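Local coordinates for PF14_0633 protein (Plasmodium falciparum, PDB 3IGM), which probably acts as a sequence-specific transcription factor, here represented by its AP2 domain bound to DNA as a domain-swapped dimer, at residues A[17-22]-A[33-37]. Numbering follows the deposited sequence.
Sequences MCAWLA and RTFHP. With nucleotides of chain B.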
loop_
_atom_site.group_PDB
_atom_site.type_symbol
_atom_site.label_atom_id
_atom_site.label_comp_id
_atom_site.label_asym_id
_atom_site.label_seq_id
_atom_site.Cartn_x
_atom_site.Cartn_y
_atom_site.Cartn_z
ATOM N N MET A 17 -0.379 -6.697 -6.364
ATOM C CA MET A 17 1.047 -6.449 -6.122
ATOM C C MET A 17 1.294 -5.095 -5.476
ATOM O O MET A 17 2.340 -4.863 -4.881
ATOM C CB MET A 17 1.843 -6.533 -7.426
ATOM C CG MET A 17 1.779 -7.888 -8.123
ATOM S SD MET A 17 2.628 -7.881 -9.715
ATOM C CE MET A 17 4.307 -7.612 -9.136
ATOM N N CYS A 18 0.328 -4.191 -5.599
ATOM C CA CYS A 18 0.550 -2.815 -5.172
ATOM C C CYS A 18 1.785 -2.249 -5.911
ATOM O O CYS A 18 2.715 -1.714 -5.300
ATOM C CB CYS A 18 0.709 -2.763 -3.648
ATOM S SG CYS A 18 0.717 -1.110 -2.951
ATOM N N ALA A 19 1.781 -2.388 -7.237
ATOM C CA ALA A 19 2.896 -1.970 -8.094
ATOM C C ALA A 19 2.389 -1.626 -9.486
ATOM O O ALA A 19 1.365 -2.171 -9.943
ATOM C CB ALA A 19 3.939 -3.082 -8.191
ATOM N N TRP A 20 3.115 -0.723 -10.147
ATOM C CA TRP A 20 2.955 -0.437 -11.560
ATOM C C TRP A 20 3.733 -1.474 -12.338
ATOM O O TRP A 20 4.904 -1.727 -12.029
ATOM C CB TRP A 20 3.555 0.938 -11.912
ATOM C CG TRP A 20 2.984 2.085 -11.144
ATOM C CD1 TRP A 20 3.521 2.685 -10.045
ATOM C CD2 TRP A 20 1.755 2.769 -11.423
ATOM N NE1 TRP A 20 2.696 3.707 -9.617
ATOM C CE2 TRP A 20 1.606 3.775 -10.447
ATOM C CE3 TRP A 20 0.763 2.623 -12.406
ATOM C CZ2 TRP A 20 0.498 4.644 -10.422
ATOM C CZ3 TRP A 20 -0.343 3.487 -12.376
ATOM C CH2 TRP A 20 -0.457 4.483 -11.394
ATOM N N LEU A 21 3.103 -2.082 -13.341
ATOM C CA LEU A 21 3.867 -2.864 -14.296
ATOM C C LEU A 21 3.881 -2.163 -15.644
ATOM O O LEU A 21 2.870 -1.638 -16.102
ATOM C CB LEU A 21 3.391 -4.318 -14.434
ATOM C CG LEU A 21 3.029 -5.233 -13.261
ATOM C CD1 LEU A 21 3.089 -6.693 -13.687
ATOM C CD2 LEU A 21 3.808 -5.015 -11.996
ATOM N N ALA A 22 5.062 -2.121 -16.238
ATOM C CA ALA A 22 5.251 -1.615 -17.582
ATOM C C ALA A 22 5.276 -2.829 -18.494
ATOM O O ALA A 22 6.142 -3.719 -18.365
ATOM C CB ALA A 22 6.568 -0.822 -17.667
ATOM N N ARG A 33 7.629 -5.387 -16.626
ATOM C CA ARG A 33 8.604 -5.000 -15.617
ATOM C C ARG A 33 7.867 -4.352 -14.442
ATOM O O ARG A 33 7.039 -3.452 -14.628
ATOM C CB ARG A 33 9.653 -4.062 -16.219
ATOM C CG ARG A 33 10.637 -3.432 -15.227
ATOM C CD ARG A 33 11.798 -4.334 -14.846
ATOM N NE ARG A 33 12.651 -4.693 -15.979
ATOM C CZ ARG A 33 13.857 -4.176 -16.218
ATOM N NH1 ARG A 33 14.383 -3.239 -15.431
ATOM N NH2 ARG A 33 14.548 -4.606 -17.256
ATOM N N THR A 34 8.187 -4.815 -13.240
ATOM C CA THR A 34 7.509 -4.398 -12.033
ATOM C C THR A 34 8.175 -3.203 -11.328
ATOM O O THR A 34 9.391 -3.198 -11.100
ATOM C CB THR A 34 7.411 -5.598 -11.066
ATOM O OG1 THR A 34 6.575 -6.613 -11.659
ATOM C CG2 THR A 34 6.833 -5.172 -9.742
ATOM N N PHE A 35 7.358 -2.213 -10.969
ATOM C CA PHE A 35 7.818 -1.022 -10.251
ATOM C C PHE A 35 6.997 -0.781 -8.981
ATOM O O PHE A 35 5.915 -0.173 -9.031
ATOM C CB PHE A 35 7.747 0.210 -11.164
ATOM C CG PHE A 35 8.701 0.160 -12.327
ATOM C CD1 PHE A 35 9.983 0.726 -12.220
ATOM C CD2 PHE A 35 8.328 -0.447 -13.519
ATOM C CE1 PHE A 35 10.870 0.686 -13.286
ATOM C CE2 PHE A 35 9.207 -0.494 -14.602
ATOM C CZ PHE A 35 10.487 0.078 -14.483
ATOM N N HIS A 36 7.504 -1.274 -7.853
ATOM C CA HIS A 36 6.893 -1.018 -6.545
ATOM C C HIS A 36 7.194 0.408 -6.096
ATOM O O HIS A 36 8.285 0.929 -6.382
ATOM C CB HIS A 36 7.448 -1.980 -5.489
ATOM C CG HIS A 36 6.965 -3.387 -5.644
ATOM N ND1 HIS A 36 5.736 -3.806 -5.183
ATOM C CD2 HIS A 36 7.541 -4.468 -6.221
ATOM C CE1 HIS A 36 5.579 -5.087 -5.460
ATOM N NE2 HIS A 36 6.662 -5.514 -6.086
ATOM N N PRO A 37 6.246 1.040 -5.374
ATOM C CA PRO A 37 6.593 2.309 -4.751
ATOM C C PRO A 37 7.920 2.183 -4.020
ATOM O O PRO A 37 8.201 1.158 -3.369
ATOM C CB PRO A 37 5.450 2.542 -3.762
ATOM C CG PRO A 37 4.278 1.839 -4.374
ATOM C CD PRO A 37 4.847 0.648 -5.108
ATOM P P DG B 2 8.655 -8.139 -6.473
ATOM O OP1 DG B 2 9.594 -7.053 -6.107
ATOM O OP2 DG B 2 7.204 -7.871 -6.605
ATOM O "O5'" DG B 2 9.110 -8.772 -7.859
ATOM C "C5'" DG B 2 10.454 -9.147 -8.112
ATOM C "C4'" DG B 2 10.496 -9.768 -9.490
ATOM O "O4'" DG B 2 9.613 -10.920 -9.527
ATOM C "C3'" DG B 2 10.040 -8.837 -10.613
ATOM O "O3'" DG B 2 10.902 -9.025 -11.736
ATOM C "C2'" DG B 2 8.599 -9.259 -10.916
ATOM C "C1'" DG B 2 8.556 -10.716 -10.453
ATOM N N9 DG B 2 7.289 -11.074 -9.816
ATOM C C8 DG B 2 6.518 -10.281 -9.005
ATOM N N7 DG B 2 5.435 -10.862 -8.575
ATOM C C5 DG B 2 5.491 -12.129 -9.141
ATOM C C6 DG B 2 4.574 -13.200 -9.037
ATOM O O6 DG B 2 3.523 -13.218 -8.391
ATOM N N1 DG B 2 4.989 -14.321 -9.754
ATOM C C2 DG B 2 6.148 -14.386 -10.506
ATOM N N2 DG B 2 6.388 -15.534 -11.151
ATOM N N3 DG B 2 7.018 -13.379 -10.626
ATOM C C4 DG B 2 6.621 -12.277 -9.917
ATOM P P DC B 3 10.670 -8.307 -13.145
ATOM O OP1 DC B 3 11.964 -8.288 -13.857
ATOM O OP2 DC B 3 9.924 -7.039 -12.932
ATOM O "O5'" DC B 3 9.751 -9.369 -13.912
ATOM C "C5'" DC B 3 10.247 -10.694 -14.113
ATOM C "C4'" DC B 3 9.142 -11.606 -14.607
ATOM O "O4'" DC B 3 8.081 -11.638 -13.629
ATOM C "C3'" DC B 3 8.456 -11.139 -15.888
ATOM O "O3'" DC B 3 9.077 -11.821 -16.963
ATOM C "C2'" DC B 3 6.976 -11.499 -15.697
ATOM C "C1'" DC B 3 6.927 -12.098 -14.298
ATOM N N1 DC B 3 5.779 -11.695 -13.449
ATOM C C2 DC B 3 4.755 -12.643 -13.254
ATOM O O2 DC B 3 4.833 -13.762 -13.793
ATOM N N3 DC B 3 3.712 -12.295 -12.472
ATOM C C4 DC B 3 3.650 -11.082 -11.898
ATOM N N4 DC B 3 2.580 -10.830 -11.125
ATOM C C5 DC B 3 4.680 -10.099 -12.096
ATOM C C6 DC B 3 5.716 -10.445 -12.878
HETATM O O HOH W 1 4.442 -2.347 -3.512
#
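Ala-19 sets its CB over one face of the His-36 imidazole, 3.8 Å from the ring centroid, a CH-pi contact. Round the rim of that ring, water 1 lies in plane and bridges ND1 to the carbonyl O of Cys-18, while NE2 gives a hydrogen bond to OP2 of DG2 of chain B (167° at the hydrogen) whose very short length, 2.5 Å, is doubtful. With a partner at each nitrogen, the ring's rotation is probably restricted. Next along the DNA face, Leu-21 and Thr-34 run side by side from a non-hydrogen-bonded antiparallel pair, Leu-21 CD2 reaching 3.2 Å from Thr-34 OG1. The Thr-34 backbone N bonds OP2 of DC3 of chain B at 2.8 Å. Met-17 SD takes a weak hydrogen bond from N4 of DC3 of chain B (3.3 Å), and the bend at chi3 (65°) turns CE to within 3.5 Å of C8 of DG2 of chain B. The opposite face of the hairpin carries, among others, Trp-20, Ala-22 and Phe-35; Phe-35 CE2 lies 4.1 Å from Ala-22 CB. Two backbone bonds join Trp-20 to Phe-35 and two join Ala-22 to Arg-33. This face meets the swapped helix of the second subunit, where Trp-20 NE1 donates a hydrogen bond to Lys-44 O and Phe-54 packs on Ala-22. Met-17, Leu-21, Thr-34 and His-36 thus meet DNA, partly through the Thr-34 backbone N, while the other face is mainly dimer packing.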